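Local coordinates for protein 1-carboxybiuret hydrolase subunit AtzE (Pseudomonas sp., PDB 6C62) that hydrolyses 1-carboxybiuret to urea-1,3-dicarboxylate and ammonia, a step in the bacterial breakdown of the herbicide atrazine, at residues Asn139-Gly144 with Pro415-Glu420; Gly29-Leu34 with Ala160-Leu165; Phe302-Ser307 with Leu344-Phe349; Arg351-Lys356 with Val404-Cys409. All blocks are in the same frame, centred on the assembly; numbering follows the deposited sequence.

Along the chain from the N terminus, contact 2 closes the first loop by joining helix 17-35 to the turn that runs from helix 152-159 into strand 165-170. Before that loop is shut, residues 139-144 open another, which contact 1 closes only at residues 415-420, the end of strand 411-416 and the loop after it; the two loops therefore cross, and Pro140 packs against Ala160 where they meet. Contacts 3 and 4 follow one another inside the loop of contact 1. Both use helix 340-360, which contact 3 ties to helix 294-312 and contact 4 to helix 402-407, and Ile304 touches Phe406 between them. Contacts 2 and 3 lie on opposite sides of the chain's centre.

Contact 1 (Asn139-Gly144 with Pro415-Glu420); sequences NPHDTG and PTWPGE
His141 and Trp417 form a T-shaped (edge-to-face) aromatic pair at the surface of the amidase fold, bridging the loop after strand 135-139 and the end of strand 411-416 of the large mixed sheet. The ring planes stand at 89°, with 5.1 Å between the centroids of the His141 ring and the six-membered Trp417 ring. From CB of His141, which points toward the tryptophan, the first torsion sets CG anti to the carbonyl carbon (chi1 -57°), beside the backbone N, and the twist about CB-CG presents one imidazole face to the indole. His141 CG lies 4.2 Å from Trp417 CH2, and the approach tightens outward along the ring: ND1 and CD2 are both 4.0 Å, CE1 3.7 Å and NE2 3.6 Å from this same CH2, so the indole edge presses off-centre on the far rim of the imidazole. NE2 is also hydrogen-bonded to Cys182 O, a link that should limit flipping of the ring. The indole is secured in turn by a hydrogen bond from Trp417 NE1 to Arg454 O. Replacing His141 by an alanine would probably leave the edge of Trp417 without the face it rests on and Cys182 O without this donor. Behind the ring the backbone is folded into a type I turn from Asn139 to Asp142, closed by Asp142 N to Asn139 O. Asn139 reinforces the turn with its own side chain: OD1 accepts His141 N at 2.9 Å on an in-plane lone pair, an Asx turn with an N-H...O angle of 150°.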
loop_
_atom_site.group_PDB
_atom_site.type_symbol
_atom_site.label_atom_id
_atom_site.label_comp_id
_atom_site.label_asym_id
_atom_site.label_seq_id
_atom_site.Cartn_x
_atom_site.Cartn_y
_atom_site.Cartn_z
ATOM N N ASN A 139 12.008 14.527 33.024
ATOM C CA ASN A 139 12.449 15.754 32.384
ATOM C C ASN A 139 13.587 16.377 33.174
ATOM O O ASN A 139 13.400 16.717 34.348
ATOM C CB ASN A 139 11.281 16.723 32.307
ATOM C CG ASN A 139 11.497 17.798 31.303
ATOM O OD1 ASN A 139 12.499 18.508 31.367
ATOM N ND2 ASN A 139 10.556 17.937 30.352
ATOM N N PRO A 140 14.752 16.610 32.557
ATOM C CA PRO A 140 15.843 17.239 33.296
ATOM C C PRO A 140 15.578 18.650 33.745
ATOM O O PRO A 140 16.228 19.071 34.661
ATOM C CB PRO A 140 17.000 17.215 32.271
ATOM C CG PRO A 140 16.692 16.087 31.402
ATOM C CD PRO A 140 15.216 16.167 31.244
ATOM N N HIS A 141 14.648 19.366 33.134
ATOM C CA HIS A 141 14.291 20.720 33.638
ATOM C C HIS A 141 13.362 20.687 34.855
ATOM O O HIS A 141 13.217 21.711 35.552
ATOM C CB HIS A 141 13.653 21.578 32.543
ATOM C CG HIS A 141 14.532 21.726 31.335
ATOM N ND1 HIS A 141 15.785 22.286 31.396
ATOM C CD2 HIS A 141 14.377 21.282 30.057
ATOM C CE1 HIS A 141 16.341 22.253 30.193
ATOM N NE2 HIS A 141 15.514 21.634 29.361
ATOM N N ASP A 142 12.691 19.559 35.091
ATOM C CA ASP A 142 11.857 19.378 36.285
ATOM C C ASP A 142 11.516 17.911 36.357
ATOM O O ASP A 142 10.623 17.408 35.616
ATOM C CB ASP A 142 10.618 20.254 36.183
ATOM C CG ASP A 142 9.633 20.068 37.360
ATOM O OD1 ASP A 142 9.731 19.105 38.135
ATOM O OD2 ASP A 142 8.712 20.903 37.485
ATOM N N THR A 143 12.193 17.214 37.273
ATOM C CA THR A 143 12.128 15.786 37.304
ATOM C C THR A 143 10.824 15.191 37.803
ATOM O O THR A 143 10.676 13.984 37.729
ATOM C CB THR A 143 13.318 15.160 38.021
ATOM O OG1 THR A 143 13.348 15.592 39.359
ATOM C CG2 THR A 143 14.697 15.569 37.315
ATOM N N GLY A 144 9.865 16.021 38.232
ATOM C CA GLY A 144 8.508 15.526 38.476
ATOM C C GLY A 144 7.637 15.546 37.194
ATOM O O GLY A 144 6.476 15.143 37.214
ATOM N N PRO A 415 13.467 24.602 19.956
ATOM C CA PRO A 415 13.124 24.776 21.381
ATOM C C PRO A 415 13.032 26.277 21.767
ATOM O O PRO A 415 13.943 27.031 21.426
ATOM C CB PRO A 415 14.268 24.084 22.102
ATOM C CG PRO A 415 15.437 24.270 21.171
ATOM C CD PRO A 415 14.867 24.217 19.766
ATOM N N THR A 416 11.908 26.690 22.340
ATOM C CA THR A 416 11.684 28.061 22.795
ATOM C C THR A 416 11.209 28.067 24.251
ATOM O O THR A 416 10.883 27.000 24.844
ATOM C CB THR A 416 10.639 28.809 21.941
ATOM O OG1 THR A 416 9.354 28.335 22.277
ATOM C CG2 THR A 416 10.846 28.604 20.423
ATOM N N TRP A 417 11.236 29.263 24.852
ATOM C CA TRP A 417 11.108 29.410 26.297
ATOM C C TRP A 417 10.094 30.536 26.549
ATOM O O TRP A 417 10.483 31.643 26.828
ATOM C CB TRP A 417 12.465 29.693 26.936
ATOM C CG TRP A 417 13.406 28.525 26.736
ATOM C CD1 TRP A 417 14.214 28.303 25.665
ATOM C CD2 TRP A 417 13.575 27.422 27.596
ATOM N NE1 TRP A 417 14.907 27.141 25.825
ATOM C CE2 TRP A 417 14.522 26.561 26.999
ATOM C CE3 TRP A 417 12.996 27.042 28.821
ATOM C CZ2 TRP A 417 14.920 25.353 27.595
ATOM C CZ3 TRP A 417 13.422 25.857 29.425
ATOM C CH2 TRP A 417 14.365 25.029 28.800
ATOM N N PRO A 418 8.790 30.244 26.401
ATOM C CA PRO A 418 7.786 31.297 26.616
ATOM C C PRO A 418 7.644 31.731 28.117
ATOM O O PRO A 418 7.891 30.950 29.050
ATOM C CB PRO A 418 6.497 30.696 26.010
ATOM C CG PRO A 418 6.690 29.217 26.134
ATOM C CD PRO A 418 8.174 28.924 26.167
ATOM N N GLY A 419 7.249 32.993 28.298
ATOM C CA GLY A 419 7.266 33.645 29.595
ATOM C C GLY A 419 6.348 33.202 30.718
ATOM O O GLY A 419 6.735 33.281 31.891
ATOM N N GLU A 420 5.135 32.792 30.439
ATOM C CA GLU A 420 4.187 32.658 31.579
ATOM C C GLU A 420 4.054 31.189 31.990
ATOM O O GLU A 420 2.978 30.710 32.211
ATOM C CB GLU A 420 2.839 33.303 31.198
ATOM C CG GLU A 420 2.151 34.058 32.343
ATOM C CD GLU A 420 2.844 35.369 32.712
ATOM O OE1 GLU A 420 3.352 36.028 31.789
ATOM O OE2 GLU A 420 2.887 35.751 33.911
#

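Contact 2 (Gly29-Leu34 with Ala160-Leu165)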
loop_
_atom_site.group_PDB
_atom_site.type_symbol
_atom_site.label_atom_id
_atom_site.label_comp_id
_atom_site.label_asym_id
_atom_site.label_seq_id
_atom_site.Cartn_x
_atom_site.Cartn_y
_atom_site.Cartn_z
ATOM N N GLY A 29 26.825 8.438 34.499
ATOM C CA GLY A 29 26.923 7.769 35.806
ATOM C C GLY A 29 26.348 8.645 36.892
ATOM O O GLY A 29 25.635 8.160 37.764
ATOM N N ALA A 30 26.643 9.935 36.846
ATOM C CA ALA A 30 26.163 10.836 37.900
ATOM C C ALA A 30 24.712 11.272 37.823
ATOM O O ALA A 30 24.136 11.603 38.865
ATOM C CB ALA A 30 27.035 12.055 37.991
ATOM N N THR A 31 24.099 11.285 36.634
ATOM C CA THR A 31 22.763 11.861 36.442
ATOM C C THR A 31 21.679 10.851 36.096
ATOM O O THR A 31 20.504 11.120 36.306
ATOM C CB THR A 31 22.760 12.908 35.292
ATOM O OG1 THR A 31 23.183 12.274 34.048
ATOM C CG2 THR A 31 23.687 14.081 35.640
ATOM N N ASP A 32 22.052 9.686 35.583
ATOM C CA ASP A 32 21.027 8.833 35.017
ATOM C C ASP A 32 20.271 7.984 36.034
ATOM O O ASP A 32 19.197 7.489 35.696
ATOM C CB ASP A 32 21.514 7.981 33.853
ATOM C CG ASP A 32 20.422 7.815 32.765
ATOM O OD1 ASP A 32 19.767 8.824 32.353
ATOM O OD2 ASP A 32 20.164 6.679 32.396
ATOM N N GLY A 33 20.783 7.837 37.273
ATOM C CA GLY A 33 19.959 7.243 38.304
ATOM C C GLY A 33 18.607 7.982 38.399
ATOM O O GLY A 33 17.571 7.321 38.500
ATOM N N LEU A 34 18.620 9.329 38.338
ATOM C CA LEU A 34 17.399 10.107 38.384
ATOM C C LEU A 34 16.669 10.283 36.992
ATOM O O LEU A 34 15.466 10.107 36.882
ATOM C CB LEU A 34 17.703 11.470 38.935
ATOM C CG LEU A 34 16.500 12.389 39.160
ATOM C CD1 LEU A 34 15.463 11.794 40.089
ATOM C CD2 LEU A 34 17.044 13.696 39.710
ATOM N N ALA A 160 19.845 16.819 29.630
ATOM C CA ALA A 160 20.657 16.569 30.824
ATOM C C ALA A 160 22.146 16.732 30.555
ATOM O O ALA A 160 22.919 16.515 31.483
ATOM C CB ALA A 160 20.404 15.144 31.318
ATOM N N GLY A 161 22.577 17.068 29.332
ATOM C CA GLY A 161 23.991 17.169 29.000
ATOM C C GLY A 161 24.751 15.844 28.916
ATOM O O GLY A 161 25.965 15.843 28.947
ATOM N N GLN A 162 24.054 14.697 28.794
ATOM C CA GLN A 162 24.740 13.384 28.736
ATOM C C GLN A 162 25.382 13.164 27.356
ATOM O O GLN A 162 26.497 12.681 27.280
ATOM C CB GLN A 162 23.797 12.228 29.073
ATOM C CG GLN A 162 23.241 12.264 30.515
ATOM C CD GLN A 162 22.017 11.373 30.725
ATOM O OE1 GLN A 162 21.489 10.832 29.764
ATOM N NE2 GLN A 162 21.584 11.192 31.972
ATOM N N VAL A 163 24.643 13.462 26.296
ATOM C CA VAL A 163 25.170 13.443 24.946
ATOM C C VAL A 163 24.667 14.633 24.167
ATOM O O VAL A 163 23.630 15.176 24.484
ATOM C CB VAL A 163 24.796 12.124 24.163
ATOM C CG1 VAL A 163 25.482 10.945 24.789
ATOM C CG2 VAL A 163 23.307 11.876 24.159
ATOM N N PRO A 164 25.424 15.070 23.155
ATOM C CA PRO A 164 25.036 16.177 22.309
ATOM C C PRO A 164 24.069 15.803 21.129
ATOM O O PRO A 164 23.490 16.683 20.550
ATOM C CB PRO A 164 26.367 16.670 21.742
ATOM C CG PRO A 164 27.214 15.433 21.649
ATOM C CD PRO A 164 26.825 14.645 22.890
ATOM N N LEU A 165 23.941 14.506 20.811
ATOM C CA LEU A 165 23.198 13.981 19.662
ATOM C C LEU A 165 22.541 12.694 20.098
ATOM O O LEU A 165 23.156 11.878 20.809
ATOM C CB LEU A 165 24.173 13.686 18.530
ATOM C CG LEU A 165 23.669 12.900 17.300
ATOM C CD1 LEU A 165 22.616 13.686 16.522
ATOM C CD2 LEU A 165 24.843 12.610 16.368
#
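Gln162 reaches across to helix 17-35 and uses its amide nitrogen to join Thr31 and Asp32. The second segment begins at Ala160, just past helix 152-159; its methyl points toward the Thr31 side, and Ala160 also packs on Pro140 of contact 1. Gly161 then leaves the helical conformation with positive phi and two bonds back into the last turn, a Schellman motif that swings the chain round and aims the next side chain at the neighbouring helix. Gln162 extends beyond CG (chi2 163°), running antiparallel alongside the Thr31 side chain, and carries NE2 to within 2.8 Å of Thr31 OG1. This bond is nearly straight, 168° at the hydrogen, and OG1 lies close to the amide plane. The other hydrogen of NE2 goes to Asp32 OD1 at 3.0 Å, a little out of the amide plane, and reaches OD1 on its anti side but well out of the carboxylate plane, which stands 76° from the amide. Farther on, Val163 lies against Ala157 of the preceding helix, Pro164 packs on helix 3-11, and Leu165 enters strand 165-170 of the large sheet. Thr31 OG1 is also hydrogen-bonded to Thr27 O one turn back in its helix. Asp32 receives Ala37 N on OD1 and Phe38 N on OD2, tying the helix to the start of strand 38-41. Both hydrogens of NE2 are thus spent on partners that fix the amide's rotation, and the three N-H groups converging on buried Asp32 would be expected to stabilise its carboxylate in the ionised form.

Contact 3 (Phe302-Ser307 with Leu344-Phe349)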
loop_
_atom_site.group_PDB
_atom_site.type_symbol
_atom_site.label_atom_id
_atom_site.label_comp_id
_atom_site.label_asym_id
_atom_site.label_seq_id
_atom_site.Cartn_x
_atom_site.Cartn_y
_atom_site.Cartn_z
ATOM N N PHE A 302 -4.376 8.078 12.942
ATOM C CA PHE A 302 -4.703 7.381 14.169
ATOM C C PHE A 302 -5.214 6.002 13.865
ATOM O O PHE A 302 -4.792 5.007 14.489
ATOM C CB PHE A 302 -5.718 8.196 14.975
ATOM C CG PHE A 302 -5.877 7.755 16.388
ATOM C CD1 PHE A 302 -6.605 6.663 16.679
ATOM C CD2 PHE A 302 -5.315 8.460 17.422
ATOM C CE1 PHE A 302 -6.753 6.201 17.978
ATOM C CE2 PHE A 302 -5.499 8.057 18.752
ATOM C CZ PHE A 302 -6.221 6.914 19.021
ATOM N N VAL A 303 -6.112 5.908 12.891
ATOM C CA VAL A 303 -6.686 4.648 12.445
ATOM C C VAL A 303 -5.650 3.695 11.904
ATOM O O VAL A 303 -5.630 2.534 12.307
ATOM C CB VAL A 303 -7.867 4.921 11.440
ATOM C CG1 VAL A 303 -8.268 3.658 10.718
ATOM C CG2 VAL A 303 -9.085 5.456 12.190
ATOM N N ILE A 304 -4.815 4.154 11.020
ATOM C CA ILE A 304 -3.770 3.326 10.408
ATOM C C ILE A 304 -2.749 2.866 11.448
ATOM O O ILE A 304 -2.318 1.771 11.438
ATOM C CB ILE A 304 -3.104 4.115 9.268
ATOM C CG1 ILE A 304 -4.094 4.139 8.090
ATOM C CG2 ILE A 304 -1.782 3.523 8.798
ATOM C CD1 ILE A 304 -3.781 5.177 7.016
ATOM N N THR A 305 -2.401 3.754 12.347
ATOM C CA THR A 305 -1.425 3.486 13.407
ATOM C C THR A 305 -1.910 2.343 14.283
ATOM O O THR A 305 -1.164 1.418 14.546
ATOM C CB THR A 305 -1.172 4.748 14.250
ATOM O OG1 THR A 305 -0.424 5.693 13.445
ATOM C CG2 THR A 305 -0.428 4.419 15.507
ATOM N N ALA A 306 -3.145 2.453 14.760
ATOM C CA ALA A 306 -3.649 1.468 15.699
ATOM C C ALA A 306 -3.755 0.077 15.058
ATOM O O ALA A 306 -3.440 -0.893 15.671
ATOM C CB ALA A 306 -4.998 1.898 16.246
ATOM N N SER A 307 -4.282 0.003 13.837
ATOM C CA SER A 307 -4.396 -1.299 13.190
ATOM C C SER A 307 -3.030 -1.900 12.791
ATOM O O SER A 307 -2.821 -3.104 13.022
ATOM C CB SER A 307 -5.330 -1.203 11.999
ATOM O OG SER A 307 -6.643 -1.125 12.522
ATOM N N LEU A 344 -9.092 0.894 5.166
ATOM C CA LEU A 344 -9.097 1.155 3.703
ATOM C C LEU A 344 -9.505 2.602 3.379
ATOM O O LEU A 344 -8.902 3.248 2.519
ATOM C CB LEU A 344 -10.018 0.161 2.972
ATOM C CG LEU A 344 -9.392 -1.241 3.009
ATOM C CD1 LEU A 344 -10.366 -2.308 2.609
ATOM C CD2 LEU A 344 -8.083 -1.335 2.213
ATOM N N ARG A 345 -10.507 3.088 4.091
ATOM C CA ARG A 345 -10.898 4.466 3.907
ATOM C C ARG A 345 -9.800 5.465 4.236
ATOM O O ARG A 345 -9.576 6.437 3.485
ATOM C CB ARG A 345 -12.166 4.786 4.693
ATOM C CG ARG A 345 -12.648 6.161 4.261
ATOM C CD ARG A 345 -13.996 6.521 4.816
ATOM N NE ARG A 345 -14.954 6.199 3.803
ATOM C CZ ARG A 345 -15.471 6.992 2.872
ATOM N NH1 ARG A 345 -15.367 8.301 2.842
ATOM N NH2 ARG A 345 -16.260 6.401 2.018
ATOM N N ALA A 346 -9.056 5.211 5.323
ATOM C CA ALA A 346 -7.900 6.014 5.659
ATOM C C ALA A 346 -6.799 5.994 4.639
ATOM O O ALA A 346 -6.201 7.045 4.325
ATOM C CB ALA A 346 -7.384 5.621 7.054
ATOM N N GLN A 347 -6.516 4.817 4.087
ATOM C CA GLN A 347 -5.536 4.711 2.996
ATOM C C GLN A 347 -5.994 5.432 1.675
ATOM O O GLN A 347 -5.171 5.984 0.947
ATOM C CB GLN A 347 -5.197 3.261 2.721
ATOM C CG GLN A 347 -4.341 2.563 3.791
ATOM C CD GLN A 347 -2.904 3.074 3.854
ATOM O OE1 GLN A 347 -2.535 3.987 3.114
ATOM N NE2 GLN A 347 -2.078 2.494 4.799
ATOM N N ARG A 348 -7.288 5.438 1.417
ATOM C CA ARG A 348 -7.823 6.125 0.227
ATOM C C ARG A 348 -7.833 7.628 0.460
ATOM O O ARG A 348 -7.460 8.406 -0.423
ATOM C CB ARG A 348 -9.213 5.596 -0.125
ATOM C CG ARG A 348 -9.178 4.203 -0.649
ATOM C CD ARG A 348 -10.494 3.482 -0.811
ATOM N NE ARG A 348 -11.314 4.133 -1.819
ATOM C CZ ARG A 348 -12.649 4.175 -1.813
ATOM N NH1 ARG A 348 -13.373 3.541 -0.932
ATOM N NH2 ARG A 348 -13.278 4.804 -2.775
ATOM N N PHE A 349 -8.208 8.039 1.673
ATOM C CA PHE A 349 -8.112 9.431 2.072
ATOM C C PHE A 349 -6.683 9.928 1.979
ATOM O O PHE A 349 -6.436 11.067 1.602
ATOM C CB PHE A 349 -8.699 9.660 3.460
ATOM C CG PHE A 349 -8.385 11.016 4.026
ATOM C CD1 PHE A 349 -9.064 12.123 3.556
ATOM C CD2 PHE A 349 -7.404 11.186 4.944
ATOM C CE1 PHE A 349 -8.765 13.419 3.993
ATOM C CE2 PHE A 349 -7.098 12.477 5.411
ATOM C CZ PHE A 349 -7.806 13.584 4.946
#
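Ile304 lays its longer branch against Ala346 and the bent side chain of Gln347, packing helix 294-312 on helix 340-360. This is a helix-helix interface of steep crossing: the two short segments run at 131° to each other, with axes 9.3 Å apart. Ala346, whose methyl points at the other helix, presents only CB to the isoleucine. Ile304 CD1 sits 3.6 Å from Ala346 CB, and its CG1 is almost as near. Val303, one residue earlier, offers CG1 to the same methyl at a looser 4.2 Å. Gln347 meets Ile304 at about a right angle. Its chain folds back at chi2 (-69°), which brings the amide across the end of the isoleucine; CD1 of Ile304 is 3.9 Å from Gln347 NE2, while the CG2 branch of Ile304 approaches the same nitrogen at 4.1 Å. No hydrogen bond joins the segments; Gln347 NE2 is hydrogen-bonded to Tyr343 OH and weakly to Ser205 OG. A chain of another protein also borders this helix: its backbone is met by Arg345, through weak bonds only, and by Arg348. Ile304 also touches Tyr343, and its CD1 carries on past Ala346 to lie 3.7 Å from Phe406 CE1.

Contact 4 (Arg351-Lys356 with Val404-Cys409)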
loop_
_atom_site.group_PDB
_atom_site.type_symbol
_atom_site.label_atom_id
_atom_site.label_comp_id
_atom_site.label_asym_id
_atom_site.label_seq_id
_atom_site.Cartn_x
_atom_site.Cartn_y
_atom_site.Cartn_z
ATOM N N ARG A 351 -4.332 9.395 -0.137
ATOM C CA ARG A 351 -4.055 9.883 -1.500
ATOM C C ARG A 351 -4.556 11.328 -1.700
ATOM O O ARG A 351 -3.834 12.172 -2.189
ATOM C CB ARG A 351 -4.620 8.949 -2.587
ATOM C CG ARG A 351 -4.572 9.536 -4.016
ATOM C CD ARG A 351 -4.998 8.511 -5.064
ATOM N NE ARG A 351 -4.062 7.413 -5.105
ATOM C CZ ARG A 351 -2.886 7.392 -5.725
ATOM N NH1 ARG A 351 -2.489 8.396 -6.453
ATOM N NH2 ARG A 351 -2.108 6.319 -5.614
ATOM N N VAL A 352 -5.768 11.576 -1.284
ATOM C CA VAL A 352 -6.402 12.910 -1.406
ATOM C C VAL A 352 -5.614 13.903 -0.560
ATOM O O VAL A 352 -5.294 14.989 -0.990
ATOM C CB VAL A 352 -7.877 12.847 -0.934
ATOM C CG1 VAL A 352 -8.472 14.242 -0.855
ATOM C CG2 VAL A 352 -8.703 12.040 -1.923
ATOM N N TYR A 353 -5.272 13.509 0.657
ATOM C CA TYR A 353 -4.510 14.330 1.597
ATOM C C TYR A 353 -3.166 14.685 1.046
ATOM O O TYR A 353 -2.775 15.859 1.141
ATOM C CB TYR A 353 -4.404 13.602 2.924
ATOM C CG TYR A 353 -3.898 14.355 4.100
ATOM C CD1 TYR A 353 -4.675 15.313 4.694
ATOM C CD2 TYR A 353 -2.674 14.038 4.685
ATOM C CE1 TYR A 353 -4.268 16.007 5.808
ATOM C CE2 TYR A 353 -2.244 14.714 5.805
ATOM C CZ TYR A 353 -3.073 15.714 6.373
ATOM O OH TYR A 353 -2.689 16.343 7.501
ATOM N N ARG A 354 -2.422 13.696 0.525
ATOM C CA ARG A 354 -1.107 13.929 -0.101
ATOM C C ARG A 354 -1.247 14.989 -1.212
ATOM O O ARG A 354 -0.488 15.969 -1.227
ATOM C CB ARG A 354 -0.529 12.639 -0.702
ATOM C CG ARG A 354 0.776 12.793 -1.454
ATOM C CD ARG A 354 1.361 11.429 -1.841
ATOM N NE ARG A 354 0.480 10.669 -2.687
ATOM C CZ ARG A 354 0.461 9.339 -2.749
ATOM N NH1 ARG A 354 1.346 8.614 -2.090
ATOM N NH2 ARG A 354 -0.426 8.705 -3.531
ATOM N N ASP A 355 -2.239 14.813 -2.074
ATOM C CA ASP A 355 -2.476 15.789 -3.150
ATOM C C ASP A 355 -2.714 17.209 -2.574
ATOM O O ASP A 355 -2.140 18.167 -3.092
ATOM C CB ASP A 355 -3.628 15.377 -4.077
ATOM C CG ASP A 355 -3.306 14.160 -4.962
ATOM O OD1 ASP A 355 -2.096 13.835 -5.185
ATOM O OD2 ASP A 355 -4.287 13.503 -5.479
ATOM N N LYS A 356 -3.528 17.323 -1.522
ATOM C CA LYS A 356 -3.871 18.644 -0.960
ATOM C C LYS A 356 -2.697 19.293 -0.240
ATOM O O LYS A 356 -2.484 20.495 -0.306
ATOM C CB LYS A 356 -5.053 18.544 -0.003
ATOM C CG LYS A 356 -6.388 18.176 -0.674
ATOM C CD LYS A 356 -7.481 18.164 0.359
ATOM C CE LYS A 356 -8.822 17.992 -0.290
ATOM N NZ LYS A 356 -9.845 18.349 0.733
ATOM N N VAL A 404 0.781 16.238 10.440
ATOM C CA VAL A 404 1.919 16.621 9.599
ATOM C C VAL A 404 2.782 15.428 9.163
ATOM O O VAL A 404 3.138 15.287 7.975
ATOM C CB VAL A 404 2.799 17.665 10.343
ATOM C CG1 VAL A 404 3.986 18.052 9.482
ATOM C CG2 VAL A 404 1.955 18.884 10.758
ATOM N N SER A 405 3.080 14.532 10.088
ATOM C CA SER A 405 3.765 13.292 9.754
ATOM C C SER A 405 2.952 12.369 8.821
ATOM O O SER A 405 3.519 11.584 8.106
ATOM C CB SER A 405 4.207 12.563 11.042
ATOM O OG SER A 405 3.208 12.680 11.991
ATOM N N PHE A 406 1.632 12.520 8.797
ATOM C CA PHE A 406 0.802 11.668 7.966
ATOM C C PHE A 406 1.028 11.945 6.455
ATOM O O PHE A 406 0.989 11.043 5.625
ATOM C CB PHE A 406 -0.648 11.848 8.342
ATOM C CG PHE A 406 -1.559 10.835 7.723
ATOM C CD1 PHE A 406 -1.287 9.465 7.863
ATOM C CD2 PHE A 406 -2.653 11.217 6.971
ATOM C CE1 PHE A 406 -2.089 8.507 7.235
ATOM C CE2 PHE A 406 -3.431 10.261 6.345
ATOM C CZ PHE A 406 -3.199 8.926 6.523
ATOM N N ALA A 407 1.284 13.230 6.157
ATOM C CA ALA A 407 1.713 13.663 4.848
ATOM C C ALA A 407 3.199 13.446 4.612
ATOM O O ALA A 407 3.655 13.525 3.456
ATOM C CB ALA A 407 1.360 15.111 4.625
ATOM N N GLY A 408 3.993 13.215 5.669
ATOM C CA GLY A 408 5.417 12.882 5.496
ATOM C C GLY A 408 6.295 14.098 5.253
ATOM O O GLY A 408 7.408 13.930 4.769
ATOM N N CYS A 409 5.807 15.318 5.595
ATOM C CA CYS A 409 6.563 16.544 5.385
ATOM C C CYS A 409 7.694 16.648 6.406
ATOM O O CYS A 409 7.488 16.325 7.565
ATOM C CB CYS A 409 5.650 17.763 5.584
ATOM S SG CYS A 409 4.332 17.937 4.402
#
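Tyr353 meets both Phe406 and Ala407 with one side of its ring, through its CD2 and CE2 atoms. Tyr353 CD2 lies 3.6 Å from Phe406 CD2, and Tyr353 CE2 lies 3.8 Å from Ala407 CB. The ring planes are inclined at 42°, with centroids 5.6 Å apart, neither stacked nor perpendicular, in a purely apolar contact without hydrogen bonds between the segments. On both aromatic residues CG is anti to the backbone N (chi1 -169° in each), which sends each ring out toward the other helix. The next shell fixes the tyrosine at its far end: Tyr353 OH is hydrogen-bonded to Pro403 O, in the residue just before the second segment, and to Trp291 NE1, so the phenol spans from helix 340-360 to the start of the short helix. A leucine in place of Tyr353 would probably leave Pro403 O and Trp291 NE1 without this shared mate and open a gap beside Phe406 and Ala407. At the other end of the short helix Gly408, with positive phi, takes the chain out of helical conformation, and Arg350 NH2 binds Phe406 O in the same last turn. Phe349 meets the Tyr353 ring at about 40°, extending the aromatic cluster along helix 340-360. Outside the contact, Arg354 is salt-bridged to an acidic side chain of a chain of another protein. Helix 402-407 thus packs on two helices and the large sheet: Phe406 lies on Ala300 and Ala301 of helix 294-312, Ala407 rests on Val357 of helix 340-360, and Val404, pointing away from helix 340-360, touches Ile431 of strand 426-432.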